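PDB 3ZHE: protein SMG-7 from Caenorhabditis elegans, which pairs with SMG-5 in a heterodimer of 14-3-3-like domains that is required for efficient nonsense-mediated mRNA decay. Local coordinates for residues A130-R141 with A149-N160; M259-Y267 with V281-A291. All coordinates share one frame; numbering follows the deposited sequence.

Interaction 1: residues A130-R141 with A149-N160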
loop_
_atom_site.group_PDB
_atom_site.type_symbol
_atom_site.label_atom_id
_atom_site.label_comp_id
_atom_site.label_asym_id
_atom_site.label_seq_id
_atom_site.Cartn_x
_atom_site.Cartn_y
_atom_site.Cartn_z
ATOM N N ALA B 130 -8.221 9.130 -1.670
ATOM C CA ALA B 130 -9.064 9.352 -0.500
ATOM C C ALA B 130 -10.455 8.746 -0.677
ATOM O O ALA B 130 -11.004 8.154 0.254
ATOM C CB ALA B 130 -9.168 10.831 -0.197
ATOM N N TYR B 131 -11.018 8.893 -1.872
ATOM C CA TYR B 131 -12.355 8.378 -2.147
ATOM C C TYR B 131 -12.378 6.850 -2.126
ATOM O O TYR B 131 -13.249 6.240 -1.504
ATOM C CB TYR B 131 -12.872 8.900 -3.489
ATOM C CG TYR B 131 -14.342 8.633 -3.719
ATOM C CD1 TYR B 131 -15.308 9.505 -3.237
ATOM C CD2 TYR B 131 -14.764 7.508 -4.417
ATOM C CE1 TYR B 131 -16.652 9.266 -3.442
ATOM C CE2 TYR B 131 -16.108 7.260 -4.629
ATOM C CZ TYR B 131 -17.047 8.144 -4.139
ATOM O OH TYR B 131 -18.386 7.904 -4.346
ATOM N N VAL B 132 -11.414 6.242 -2.812
ATOM C CA VAL B 132 -11.275 4.789 -2.835
ATOM C C VAL B 132 -11.149 4.229 -1.419
ATOM O O VAL B 132 -11.825 3.260 -1.058
ATOM C CB VAL B 132 -10.059 4.359 -3.686
ATOM C CG1 VAL B 132 -9.706 2.900 -3.429
ATOM C CG2 VAL B 132 -10.331 4.605 -5.163
ATOM N N LEU B 133 -10.291 4.856 -0.617
ATOM C CA LEU B 133 -10.129 4.465 0.781
ATOM C C LEU B 133 -11.435 4.607 1.565
ATOM O O LEU B 133 -11.784 3.742 2.376
ATOM C CB LEU B 133 -9.018 5.285 1.439
ATOM C CG LEU B 133 -7.598 4.965 0.971
ATOM C CD1 LEU B 133 -6.598 5.959 1.540
ATOM C CD2 LEU B 133 -7.226 3.543 1.361
ATOM N N LEU B 134 -12.154 5.698 1.310
ATOM C CA LEU B 134 -13.449 5.940 1.943
ATOM C C LEU B 134 -14.422 4.798 1.665
ATOM O O LEU B 134 -15.036 4.245 2.584
ATOM C CB LEU B 134 -14.045 7.263 1.450
ATOM C CG LEU B 134 -15.541 7.476 1.702
ATOM C CD1 LEU B 134 -15.839 7.636 3.187
ATOM C CD2 LEU B 134 -16.064 8.670 0.911
ATOM N N ARG B 135 -14.549 4.440 0.391
ATOM C CA ARG B 135 -15.507 3.414 -0.012
ATOM C C ARG B 135 -15.103 2.003 0.417
ATOM O O ARG B 135 -15.965 1.169 0.706
ATOM C CB ARG B 135 -15.780 3.480 -1.518
ATOM C CG ARG B 135 -16.458 4.770 -1.955
ATOM C CD ARG B 135 -17.503 5.210 -0.940
ATOM N NE ARG B 135 -18.194 6.429 -1.349
ATOM C CZ ARG B 135 -19.120 7.042 -0.620
ATOM N NH1 ARG B 135 -19.470 6.552 0.563
ATOM N NH2 ARG B 135 -19.697 8.147 -1.071
ATOM N N MET B 136 -13.800 1.736 0.458
ATOM C CA MET B 136 -13.315 0.485 1.030
ATOM C C MET B 136 -13.682 0.444 2.506
ATOM O O MET B 136 -13.993 -0.616 3.051
ATOM C CB MET B 136 -11.801 0.345 0.857
ATOM C CG MET B 136 -11.375 -0.157 -0.511
ATOM S SD MET B 136 -12.058 -1.783 -0.895
ATOM C CE MET B 136 -11.362 -2.765 0.431
ATOM N N GLY B 137 -13.648 1.611 3.144
ATOM C CA GLY B 137 -14.095 1.742 4.519
ATOM C C GLY B 137 -15.559 1.370 4.662
ATOM O O GLY B 137 -15.934 0.615 5.565
ATOM N N ASP B 138 -16.386 1.904 3.764
ATOM C CA ASP B 138 -17.807 1.559 3.733
ATOM C C ASP B 138 -18.007 0.054 3.593
ATOM O O ASP B 138 -18.821 -0.545 4.301
ATOM C CB ASP B 138 -18.523 2.280 2.585
ATOM C CG ASP B 138 -18.834 3.729 2.905
ATOM O OD1 ASP B 138 -18.962 4.058 4.102
ATOM O OD2 ASP B 138 -18.960 4.538 1.962
ATOM N N LEU B 139 -17.255 -0.547 2.675
ATOM C CA LEU B 139 -17.354 -1.979 2.423
ATOM C C LEU B 139 -16.981 -2.795 3.653
ATOM O O LEU B 139 -17.635 -3.788 3.968
ATOM C CB LEU B 139 -16.477 -2.379 1.237
ATOM C CG LEU B 139 -16.922 -1.849 -0.126
ATOM C CD1 LEU B 139 -16.003 -2.356 -1.223
ATOM C CD2 LEU B 139 -18.366 -2.242 -0.407
ATOM N N MET B 140 -15.928 -2.372 4.347
ATOM C CA MET B 140 -15.526 -3.046 5.575
ATOM C C MET B 140 -16.585 -2.883 6.660
ATOM O O MET B 140 -16.774 -3.773 7.488
ATOM C CB MET B 140 -14.172 -2.535 6.072
ATOM C CG MET B 140 -13.011 -2.841 5.140
ATOM S SD MET B 140 -12.961 -4.565 4.610
ATOM C CE MET B 140 -12.657 -5.399 6.163
ATOM N N ARG B 141 -17.280 -1.747 6.652
ATOM C CA ARG B 141 -18.330 -1.510 7.638
ATOM C C ARG B 141 -19.533 -2.410 7.379
ATOM O O ARG B 141 -20.147 -2.922 8.317
ATOM C CB ARG B 141 -18.764 -0.042 7.647
ATOM C CG ARG B 141 -19.457 0.369 8.940
ATOM C CD ARG B 141 -19.999 1.788 8.880
ATOM N NE ARG B 141 -21.309 1.851 8.240
ATOM C CZ ARG B 141 -21.524 2.325 7.017
ATOM N NH1 ARG B 141 -20.512 2.787 6.298
ATOM N NH2 ARG B 141 -22.752 2.344 6.517
ATOM N N ALA B 149 -12.448 -0.927 8.930
ATOM C CA ALA B 149 -13.246 0.192 8.439
ATOM C C ALA B 149 -12.739 1.513 9.007
ATOM O O ALA B 149 -12.624 2.503 8.287
ATOM C CB ALA B 149 -14.716 -0.010 8.782
ATOM N N GLN B 150 -12.425 1.514 10.299
ATOM C CA GLN B 150 -11.912 2.708 10.958
ATOM C C GLN B 150 -10.540 3.091 10.417
ATOM O O GLN B 150 -10.244 4.273 10.261
ATOM C CB GLN B 150 -11.853 2.521 12.477
ATOM C CG GLN B 150 -11.343 3.747 13.227
ATOM C CD GLN B 150 -11.396 3.586 14.735
ATOM O OE1 GLN B 150 -11.959 2.621 15.250
ATOM N NE2 GLN B 150 -10.806 4.536 15.451
ATOM N N GLU B 151 -9.705 2.095 10.131
ATOM C CA GLU B 151 -8.393 2.358 9.543
ATOM C C GLU B 151 -8.536 3.032 8.176
ATOM O O GLU B 151 -7.957 4.098 7.933
ATOM C CB GLU B 151 -7.572 1.067 9.431
ATOM C CG GLU B 151 -7.226 0.422 10.773
ATOM C CD GLU B 151 -6.282 -0.761 10.634
ATOM O OE1 GLU B 151 -5.904 -1.093 9.491
ATOM O OE2 GLU B 151 -5.914 -1.360 11.669
ATOM N N TYR B 152 -9.319 2.414 7.294
ATOM C CA TYR B 152 -9.591 2.971 5.971
ATOM C C TYR B 152 -10.147 4.392 6.071
ATOM O O TYR B 152 -9.726 5.289 5.339
ATOM C CB TYR B 152 -10.575 2.086 5.197
ATOM C CG TYR B 152 -9.979 0.819 4.617
ATOM C CD1 TYR B 152 -9.240 0.852 3.443
ATOM C CD2 TYR B 152 -10.177 -0.412 5.230
ATOM C CE1 TYR B 152 -8.701 -0.302 2.906
ATOM C CE2 TYR B 152 -9.641 -1.572 4.699
ATOM C CZ TYR B 152 -8.904 -1.510 3.537
ATOM O OH TYR B 152 -8.369 -2.661 3.003
ATOM N N TYR B 153 -11.090 4.585 6.990
ATOM C CA TYR B 153 -11.717 5.886 7.208
ATOM C C TYR B 153 -10.725 6.957 7.652
ATOM O O TYR B 153 -10.739 8.070 7.136
ATOM C CB TYR B 153 -12.842 5.775 8.241
ATOM C CG TYR B 153 -14.122 5.180 7.705
ATOM C CD1 TYR B 153 -14.448 5.281 6.359
ATOM C CD2 TYR B 153 -15.009 4.520 8.545
ATOM C CE1 TYR B 153 -15.619 4.738 5.865
ATOM C CE2 TYR B 153 -16.181 3.974 8.060
ATOM C CZ TYR B 153 -16.482 4.086 6.721
ATOM O OH TYR B 153 -17.652 3.540 6.245
ATOM N N GLU B 154 -9.877 6.620 8.619
ATOM C CA GLU B 154 -8.890 7.564 9.135
ATOM C C GLU B 154 -7.864 7.922 8.067
ATOM O O GLU B 154 -7.468 9.086 7.938
ATOM C CB GLU B 154 -8.195 6.998 10.376
ATOM C CG GLU B 154 -9.082 6.911 11.609
ATOM C CD GLU B 154 -8.403 6.199 12.764
ATOM O OE1 GLU B 154 -7.255 5.742 12.588
ATOM O OE2 GLU B 154 -9.019 6.096 13.846
ATOM N N GLN B 155 -7.436 6.920 7.302
ATOM C CA GLN B 155 -6.518 7.161 6.194
ATOM C C GLN B 155 -7.148 8.113 5.179
ATOM O O GLN B 155 -6.546 9.122 4.808
ATOM C CB GLN B 155 -6.113 5.844 5.526
ATOM C CG GLN B 155 -5.240 4.952 6.400
ATOM C CD GLN B 155 -4.968 3.596 5.775
ATOM O OE1 GLN B 155 -5.340 3.339 4.631
ATOM N NE2 GLN B 155 -4.317 2.718 6.530
ATOM N N SER B 156 -8.369 7.792 4.757
ATOM C CA SER B 156 -9.126 8.621 3.823
ATOM C C SER B 156 -9.250 10.060 4.317
ATOM O O SER B 156 -9.044 11.006 3.556
ATOM C CB SER B 156 -10.518 8.021 3.599
ATOM O OG SER B 156 -11.385 8.935 2.950
ATOM N N CYS B 157 -9.584 10.212 5.594
ATOM C CA CYS B 157 -9.709 11.524 6.217
ATOM C C CYS B 157 -8.386 12.283 6.184
ATOM O O CYS B 157 -8.363 13.490 5.946
ATOM C CB CYS B 157 -10.198 11.385 7.661
ATOM S SG CYS B 157 -10.417 12.951 8.536
ATOM N N ARG B 158 -7.288 11.571 6.418
ATOM C CA ARG B 158 -5.966 12.192 6.392
ATOM C C ARG B 158 -5.605 12.678 4.993
ATOM O O ARG B 158 -5.094 13.786 4.827
ATOM C CB ARG B 158 -4.888 11.233 6.905
ATOM C CG ARG B 158 -3.502 11.868 6.982
ATOM C CD ARG B 158 -2.443 10.904 7.499
ATOM N NE ARG B 158 -2.062 9.904 6.506
ATOM C CZ ARG B 158 -2.219 8.595 6.669
ATOM N NH1 ARG B 158 -2.744 8.125 7.793
ATOM N NH2 ARG B 158 -1.845 7.755 5.714
ATOM N N ILE B 159 -5.872 11.845 3.990
ATOM C CA ILE B 159 -5.524 12.185 2.612
ATOM C C ILE B 159 -6.317 13.395 2.123
ATOM O O ILE B 159 -5.752 14.333 1.558
ATOM C CB ILE B 159 -5.738 11.000 1.646
ATOM C CG1 ILE B 159 -5.082 9.731 2.193
ATOM C CG2 ILE B 159 -5.190 11.332 0.267
ATOM C CD1 ILE B 159 -3.661 9.926 2.671
ATOM N N ASN B 160 -7.626 13.372 2.350
ATOM C CA ASN B 160 -8.483 14.493 1.985
ATOM C C ASN B 160 -9.557 14.758 3.035
ATOM O O ASN B 160 -10.608 14.118 3.028
ATOM C CB ASN B 160 -9.128 14.258 0.619
ATOM C CG ASN B 160 -10.039 15.395 0.198
ATOM O OD1 ASN B 160 -9.850 16.541 0.605
ATOM N ND2 ASN B 160 -11.037 15.081 -0.621
#
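G137 lies directly against Y152 and Y153, in one of two close approaches, G137 by A149 and A130 by S156, between the antiparallel helices of a predicted TPR repeat. Their axes come within 7.7 Å at an angle of 161°. That spacing depends on small residues: G137, with no side chain, lets its CA lie 3.6 Å from Y152 CB and its carbonyl carbon close to the Y153 phenol, while A149 places only a methyl against G137 O. As in other TPR repeats, small residues thus mark the crossing of the pair. Y152 fills a hole made by L133, M136, G137 and M140. M136 CB sits over one face of its ring, a CH-pi contact 4.0 Å from the centroid, whereas L133 CD2 meets the ring edge. L133 in turn plugs between Y152, Q155, S156 and I159. Farther along, S156 suits a tight site because its hydroxyl can bond a neighbouring backbone. Its chi1 of 167° turns OG away from the backbone N and toward A130 O, to which it donates at 2.8 Å, from the face of that carbonyl opposite to L134 N.

The other flank is polar and partly open to solvent. Y153 reaches across so that its OH donates to D138 OD1 at 2.6 Å, from the anti side but tilted out of the carboxylate plane, with ring and carboxylate planes 74° apart. D138 also forms salt bridges with two partly exposed arginines: R135 NH1 meets D138 OD2, and R141 NH1 meets D138 OD1 through a weak hydrogen bond. Their charges probably stabilise the buried carboxylate. R135 lies on the W50 side, in a cation-pi contact.

Around the pair, helix 164-176 covers Y153 and S156 and adds a hydrogen bond from Q169 to Y153 OH, while helices 45-63 and 68-92 pack against helix 122-142 through Y131, M136 and L139.

Interaction 2: residues M259-Y267 with V281-A291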
loop_
_atom_site.group_PDB
_atom_site.type_symbol
_atom_site.label_atom_id
_atom_site.label_comp_id
_atom_site.label_asym_id
_atom_site.label_seq_id
_atom_site.Cartn_x
_atom_site.Cartn_y
_atom_site.Cartn_z
ATOM N N MET B 259 -15.860 19.095 22.191
ATOM C CA MET B 259 -16.923 19.845 22.844
ATOM C C MET B 259 -17.001 21.247 22.247
ATOM O O MET B 259 -18.087 21.796 22.063
ATOM C CB MET B 259 -16.678 19.935 24.353
ATOM C CG MET B 259 -16.886 18.634 25.113
ATOM S SD MET B 259 -16.727 18.861 26.896
ATOM C CE MET B 259 -17.015 17.195 27.487
ATOM N N ILE B 260 -15.837 21.815 21.941
ATOM C CA ILE B 260 -15.754 23.159 21.378
ATOM C C ILE B 260 -16.325 23.232 19.964
ATOM O O ILE B 260 -17.144 24.101 19.665
ATOM C CB ILE B 260 -14.304 23.683 21.379
ATOM C CG1 ILE B 260 -13.805 23.861 22.816
ATOM C CG2 ILE B 260 -14.205 24.995 20.611
ATOM C CD1 ILE B 260 -14.697 24.744 23.665
ATOM N N VAL B 261 -15.889 22.317 19.100
ATOM C CA VAL B 261 -16.370 22.272 17.717
ATOM C C VAL B 261 -17.893 22.101 17.577
ATOM O O VAL B 261 -18.525 22.852 16.830
ATOM C CB VAL B 261 -15.602 21.225 16.861
ATOM C CG1 VAL B 261 -16.391 20.857 15.614
ATOM C CG2 VAL B 261 -14.223 21.747 16.494
ATOM N N PRO B 262 -18.492 21.126 18.291
ATOM C CA PRO B 262 -19.953 21.013 18.204
ATOM C C PRO B 262 -20.665 22.241 18.766
ATOM O O PRO B 262 -21.770 22.564 18.329
ATOM C CB PRO B 262 -20.263 19.791 19.075
ATOM C CG PRO B 262 -19.001 19.010 19.098
ATOM C CD PRO B 262 -17.915 20.032 19.095
ATOM N N LEU B 263 -20.036 22.914 19.726
ATOM C CA LEU B 263 -20.627 24.097 20.339
ATOM C C LEU B 263 -20.672 25.260 19.350
ATOM O O LEU B 263 -21.634 26.027 19.330
ATOM C CB LEU B 263 -19.864 24.493 21.606
ATOM C CG LEU B 263 -20.598 25.422 22.576
ATOM C CD1 LEU B 263 -21.921 24.807 23.005
ATOM C CD2 LEU B 263 -19.732 25.732 23.789
ATOM N N MET B 264 -19.631 25.379 18.529
ATOM C CA MET B 264 -19.582 26.405 17.488
ATOM C C MET B 264 -20.742 26.259 16.514
ATOM O O MET B 264 -21.417 27.235 16.185
ATOM C CB MET B 264 -18.270 26.325 16.706
ATOM C CG MET B 264 -17.035 26.712 17.491
ATOM S SD MET B 264 -15.574 26.871 16.444
ATOM C CE MET B 264 -16.148 28.055 15.229
ATOM N N SER B 265 -20.956 25.031 16.052
ATOM C CA SER B 265 -21.999 24.732 15.077
ATOM C C SER B 265 -23.379 25.102 15.603
ATOM O O SER B 265 -24.150 25.782 14.925
ATOM C CB SER B 265 -21.966 23.248 14.711
ATOM O OG SER B 265 -22.960 22.930 13.754
ATOM N N VAL B 266 -23.684 24.648 16.814
ATOM C CA VAL B 266 -24.960 24.952 17.448
ATOM C C VAL B 266 -25.100 26.458 17.671
ATOM O O VAL B 266 -26.186 27.018 17.523
ATOM C CB VAL B 266 -25.118 24.189 18.779
ATOM C CG1 VAL B 266 -26.418 24.568 19.472
ATOM C CG2 VAL B 266 -25.065 22.688 18.532
ATOM N N TYR B 267 -23.990 27.112 18.000
ATOM C CA TYR B 267 -23.986 28.559 18.201
ATOM C C TYR B 267 -24.293 29.324 16.917
ATOM O O TYR B 267 -25.134 30.224 16.913
ATOM C CB TYR B 267 -22.647 29.030 18.774
ATOM C CG TYR B 267 -22.483 30.534 18.753
ATOM C CD1 TYR B 267 -23.161 31.338 19.660
ATOM C CD2 TYR B 267 -21.654 31.149 17.824
ATOM C CE1 TYR B 267 -23.018 32.712 19.643
ATOM C CE2 TYR B 267 -21.505 32.524 17.798
ATOM C CZ TYR B 267 -22.189 33.299 18.711
ATOM O OH TYR B 267 -22.042 34.667 18.690
ATOM N N VAL B 281 -28.327 31.047 23.664
ATOM C CA VAL B 281 -27.076 31.728 23.356
ATOM C C VAL B 281 -26.364 32.155 24.640
ATOM O O VAL B 281 -25.136 32.154 24.704
ATOM C CB VAL B 281 -27.307 32.943 22.420
ATOM C CG1 VAL B 281 -26.081 33.846 22.364
ATOM C CG2 VAL B 281 -27.678 32.469 21.022
ATOM N N GLU B 282 -27.138 32.494 25.668
ATOM C CA GLU B 282 -26.557 32.844 26.963
ATOM C C GLU B 282 -25.921 31.638 27.656
ATOM O O GLU B 282 -24.854 31.755 28.270
ATOM C CB GLU B 282 -27.604 33.485 27.877
ATOM C CG GLU B 282 -27.056 33.943 29.220
ATOM C CD GLU B 282 -26.093 35.112 29.098
ATOM O OE1 GLU B 282 -26.016 35.721 28.009
ATOM O OE2 GLU B 282 -25.414 35.424 30.097
ATOM N N TYR B 283 -26.586 30.487 27.573
ATOM C CA TYR B 283 -26.011 29.234 28.063
ATOM C C TYR B 283 -24.656 29.002 27.394
ATOM O O TYR B 283 -23.620 28.787 28.062
ATOM C CB TYR B 283 -26.941 28.061 27.739
ATOM C CG TYR B 283 -28.169 27.935 28.620
ATOM C CD1 TYR B 283 -28.074 28.029 30.002
ATOM C CD2 TYR B 283 -29.421 27.706 28.065
ATOM C CE1 TYR B 283 -29.193 27.905 30.806
ATOM C CE2 TYR B 283 -30.547 27.581 28.862
ATOM C CZ TYR B 283 -30.426 27.682 30.231
ATOM O OH TYR B 283 -31.539 27.560 31.030
ATOM N N VAL B 284 -24.680 29.057 26.063
ATOM C CA VAL B 284 -23.475 28.916 25.252
ATOM C C VAL B 284 -22.387 29.887 25.701
ATOM O O VAL B 284 -21.218 29.519 25.791
ATOM C CB VAL B 284 -23.779 29.142 23.755
ATOM C CG1 VAL B 284 -22.498 29.100 22.931
ATOM C CG2 VAL B 284 -24.772 28.105 23.254
ATOM N N LYS B 285 -22.785 31.119 26.001
ATOM C CA LYS B 285 -21.857 32.149 26.452
ATOM C C LYS B 285 -21.201 31.755 27.768
ATOM O O LYS B 285 -19.994 31.924 27.942
ATOM C CB LYS B 285 -22.581 33.488 26.612
ATOM N N THR B 286 -22.002 31.231 28.691
ATOM C CA THR B 286 -21.482 30.772 29.978
ATOM C C THR B 286 -20.412 29.701 29.785
ATOM O O THR B 286 -19.269 29.853 30.251
ATOM C CB THR B 286 -22.604 30.211 30.874
ATOM O OG1 THR B 286 -23.609 31.212 31.068
ATOM C CG2 THR B 286 -22.052 29.788 32.228
ATOM N N ILE B 287 -20.781 28.626 29.088
ATOM C CA ILE B 287 -19.837 27.530 28.840
ATOM C C ILE B 287 -18.555 28.020 28.163
ATOM O O ILE B 287 -17.438 27.756 28.632
ATOM C CB ILE B 287 -20.464 26.428 27.964
ATOM C CG1 ILE B 287 -21.671 25.808 28.669
ATOM C CG2 ILE B 287 -19.433 25.358 27.628
ATOM C CD1 ILE B 287 -22.320 24.687 27.888
ATOM N N TRP B 288 -18.742 28.742 27.064
ATOM C CA TRP B 288 -17.658 29.290 26.258
ATOM C C TRP B 288 -16.683 30.115 27.090
ATOM O O TRP B 288 -15.473 29.897 27.037
ATOM C CB TRP B 288 -18.245 30.161 25.149
ATOM C CG TRP B 288 -17.334 30.393 23.997
ATOM C CD1 TRP B 288 -16.436 31.409 23.855
ATOM C CD2 TRP B 288 -17.241 29.602 22.808
ATOM N NE1 TRP B 288 -15.783 31.295 22.652
ATOM C CE2 TRP B 288 -16.260 30.194 21.991
ATOM C CE3 TRP B 288 -17.889 28.448 22.359
ATOM C CZ2 TRP B 288 -15.913 29.672 20.748
ATOM C CZ3 TRP B 288 -17.541 27.931 21.125
ATOM C CH2 TRP B 288 -16.561 28.543 20.335
ATOM N N CYS B 289 -17.216 31.061 27.858
ATOM C CA CYS B 289 -16.383 31.932 28.683
ATOM C C CYS B 289 -15.640 31.168 29.774
ATOM O O CYS B 289 -14.462 31.439 30.033
ATOM C CB CYS B 289 -17.210 33.067 29.291
ATOM S SG CYS B 289 -17.605 34.395 28.131
ATOM N N THR B 290 -16.321 30.219 30.413
ATOM C CA THR B 290 -15.666 29.380 31.417
ATOM C C THR B 290 -14.459 28.661 30.810
ATOM O O THR B 290 -13.346 28.692 31.363
ATOM C CB THR B 290 -16.637 28.345 32.015
ATOM O OG1 THR B 290 -17.656 29.019 32.764
ATOM C CG2 THR B 290 -15.895 27.384 32.933
ATOM N N ALA B 291 -14.688 28.036 29.658
ATOM C CA ALA B 291 -13.627 27.353 28.924
ATOM C C ALA B 291 -12.474 28.298 28.586
ATOM O O ALA B 291 -11.303 27.940 28.735
ATOM C CB ALA B 291 -14.184 26.719 27.660
#
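L263 and W288 run alongside one another, pointing opposite ways, at the middle of an antiparallel alpha-helical hairpin formed by the successive helices 257-270 and 277-304. The axes stay 10.8 Å apart and make an angle of 153°, so large apolar side chains, rather than backbone contact, fill the interface. The W288 indole reaches across this gap because CG is anti to the backbone N (chi1 -160°), and it presents the edge of its six-membered ring to helix 257-270. L263 CD2 approaches that edge near the ring plane, 3.6 Å from W288 CE3. M264 CG lies in the same plane beside W288 CH2, its flexible thioether chain crossing the indole at a slant. Two residues thus line the edge of a single ring, with I260 CG2 a looser neighbour, 4.3 Å from W288 CH2.

L263 is shared by three residues of 281-291. Besides meeting W288, its CD2 methyl touches I287 CG2 at 3.9 Å, and L263 CG is 4.2 Å from V284 CG1. Toward the end of the hairpin nearer the connection, Y267 crosses V284 at about a right angle, with Y267 CD1 4.0 Å from V284 CG1. V281 CG1 meets the edge of the same tyrosine ring. Beta-branched valines suit this place, being short enough for the tyrosine ring to pass alongside them. Helix 222-234 lies beside the hairpin, with L230 on L263 and I233 on V284.

Replacing the W288 indole with an alanine methyl is likely to open a gap beside L263 and M264 and leave L322 O without its indole donor. That donor is the one polar atom of the indole, NE1, which is hydrogen-bonded to the backbone O of L322.

In the fold
From the N terminus, after helices 68-92 and 104-107, helix 122-142 is followed by a turn into helix 146-159, and interaction 1 closes a short loop of seven residues. Helices 164-176, 180-191, 200-209, 222-234 and 243-253 then follow before interaction 2 closes a second local loop, of thirteen residues. The two contacts are in series and neither nest nor cross. The centres of interaction 1 and interaction 2 lie about 31 Å apart. Helices 164-176 and 180-191 follow interaction 1 in the chain: the first packs on it, and the second touches P262 and S265 of interaction 2. Each contact joins two consecutive helices of an all-helical chain.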